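PDB 3VQI: Atg5, which forms the autophagy-essential Atg12-Atg5 conjugate and takes part in autophagic vesicle formation, cytoplasm-to-vacuole transport and nucleophagy. Local coordinates for residues F172-S175 with I176-N180. Numbering follows the deposited sequence.
Sequences FWVS and ILSRN
F172 O lies 3.8 Å from I176 N, too long for a hydrogen bond, and accepts the hydroxyl of S175 instead. The F172 ring packs among W143, W147 and F184. W173 O accepts I176 N at 2.8 Å. With CG anti to the backbone N (chi1 172°), the indole of W173 lies across L177, whose CD1 sits over one ring face, offset toward the rim and 3.4 Å from W173 NE1; W143 also meets the indole. V174 O accepts S178 N at 2.7 Å, with weaker bonds from L177 N and S178 OG. S175 places OG between its backbone N and carbonyl carbon (chi1 76°), from where the hydroxyl donates back to F172 O at 2.6 Å while its side chain touches D183 and F184 of the next helix. Replacing S175 by alanine removes that hydroxyl and would probably leave the buried F172 O with little more than the weak bond from S175 N. S175 O weakly receives both R179 N and, at 3.1 Å, N180 N. R179 then folds back, its NE and NH2 gripping I176 O side-on within the guanidinium plane, NH2 at 3.0 Å from I176 O and on a carbonyl lone pair; W12 adds a cation-pi contact. Helix 166-178 thus closes at its C-terminus with positive-phi R179 and the weak bond from N180 N to S175 O, and N180, whose OD1 accepts D183 N, is the N-cap of helix 181-189: a short connection between two helices in the alpha-helical bundle region of Atg5.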
loop_
_atom_site.group_PDB
_atom_site.type_symbol
_atom_site.label_atom_id
_atom_site.label_comp_id
_atom_site.label_asym_id
_atom_site.label_seq_id
_atom_site.Cartn_x
_atom_site.Cartn_y
_atom_site.Cartn_z
ATOM N N PHE A 172 -8.780 14.681 -5.309
ATOM C CA PHE A 172 -8.012 13.980 -4.267
ATOM C C PHE A 172 -7.476 12.689 -4.882
ATOM O O PHE A 172 -6.298 12.364 -4.758
ATOM C CB PHE A 172 -8.930 13.674 -3.071
ATOM C CG PHE A 172 -8.209 13.210 -1.835
ATOM C CD1 PHE A 172 -6.950 13.701 -1.515
ATOM C CD2 PHE A 172 -8.826 12.325 -0.955
ATOM C CE1 PHE A 172 -6.310 13.318 -0.342
ATOM C CE2 PHE A 172 -8.190 11.933 0.228
ATOM C CZ PHE A 172 -6.931 12.436 0.534
ATOM N N TRP A 173 -8.360 11.972 -5.567
ATOM C CA TRP A 173 -7.998 10.732 -6.236
ATOM C C TRP A 173 -6.916 11.027 -7.269
ATOM O O TRP A 173 -5.808 10.483 -7.203
ATOM C CB TRP A 173 -9.228 10.136 -6.925
ATOM C CG TRP A 173 -8.947 8.945 -7.814
ATOM C CD1 TRP A 173 -9.276 8.815 -9.136
ATOM C CD2 TRP A 173 -8.332 7.705 -7.432
ATOM N NE1 TRP A 173 -8.909 7.571 -9.600
ATOM C CE2 TRP A 173 -8.327 6.869 -8.575
ATOM C CE3 TRP A 173 -7.787 7.217 -6.234
ATOM C CZ2 TRP A 173 -7.802 5.575 -8.558
ATOM C CZ3 TRP A 173 -7.262 5.925 -6.215
ATOM C CH2 TRP A 173 -7.276 5.120 -7.375
ATOM N N VAL A 174 -7.241 11.910 -8.208
ATOM C CA VAL A 174 -6.323 12.289 -9.269
ATOM C C VAL A 174 -4.913 12.630 -8.782
ATOM O O VAL A 174 -3.933 12.310 -9.455
ATOM C CB VAL A 174 -6.892 13.474 -10.091
ATOM C CG1 VAL A 174 -5.820 14.064 -10.987
ATOM C CG2 VAL A 174 -8.052 12.992 -10.947
ATOM N N SER A 175 -4.804 13.259 -7.613
ATOM C CA SER A 175 -3.495 13.632 -7.077
ATOM C C SER A 175 -2.581 12.416 -6.947
ATOM O O SER A 175 -1.366 12.502 -7.167
ATOM C CB SER A 175 -3.647 14.278 -5.706
ATOM O OG SER A 175 -3.914 13.292 -4.720
ATOM N N ILE A 176 -3.176 11.281 -6.593
ATOM C CA ILE A 176 -2.427 10.052 -6.423
ATOM C C ILE A 176 -1.966 9.467 -7.755
ATOM O O ILE A 176 -0.937 8.783 -7.815
ATOM C CB ILE A 176 -3.268 9.025 -5.631
ATOM C CG1 ILE A 176 -3.449 9.549 -4.204
ATOM C CG2 ILE A 176 -2.602 7.655 -5.645
ATOM C CD1 ILE A 176 -4.023 8.568 -3.259
ATOM N N LEU A 177 -2.707 9.751 -8.822
ATOM C CA LEU A 177 -2.349 9.249 -10.143
ATOM C C LEU A 177 -1.380 10.213 -10.824
ATOM O O LEU A 177 -0.462 9.791 -11.518
ATOM C CB LEU A 177 -3.609 9.077 -11.003
ATOM C CG LEU A 177 -4.732 8.222 -10.404
ATOM C CD1 LEU A 177 -6.018 8.375 -11.220
ATOM C CD2 LEU A 177 -4.283 6.766 -10.342
ATOM N N SER A 178 -1.574 11.510 -10.604
ATOM C CA SER A 178 -0.723 12.519 -11.228
ATOM C C SER A 178 0.498 12.853 -10.398
ATOM O O SER A 178 1.420 13.512 -10.878
ATOM C CB SER A 178 -1.507 13.808 -11.477
ATOM O OG SER A 178 -1.728 14.508 -10.265
ATOM N N ARG A 179 0.501 12.402 -9.153
ATOM C CA ARG A 179 1.618 12.675 -8.276
ATOM C C ARG A 179 1.691 14.169 -7.935
ATOM O O ARG A 179 2.765 14.716 -7.701
ATOM C CB ARG A 179 2.916 12.197 -8.930
ATOM C CG ARG A 179 3.024 10.683 -9.055
ATOM C CD ARG A 179 3.280 10.064 -7.697
ATOM N NE ARG A 179 2.094 9.430 -7.128
ATOM C CZ ARG A 179 2.015 8.989 -5.874
ATOM N NH1 ARG A 179 3.049 9.112 -5.050
ATOM N NH2 ARG A 179 0.904 8.413 -5.443
ATOM N N ASN A 180 0.537 14.834 -7.929
ATOM C CA ASN A 180 0.492 16.239 -7.552
ATOM C C ASN A 180 0.329 16.268 -6.048
ATOM O O ASN A 180 -0.785 16.130 -5.512
ATOM C CB ASN A 180 -0.686 16.975 -8.168
ATOM C CG ASN A 180 -0.661 18.456 -7.849
ATOM O OD1 ASN A 180 -0.123 18.866 -6.823
ATOM N ND2 ASN A 180 -1.250 19.264 -8.726
#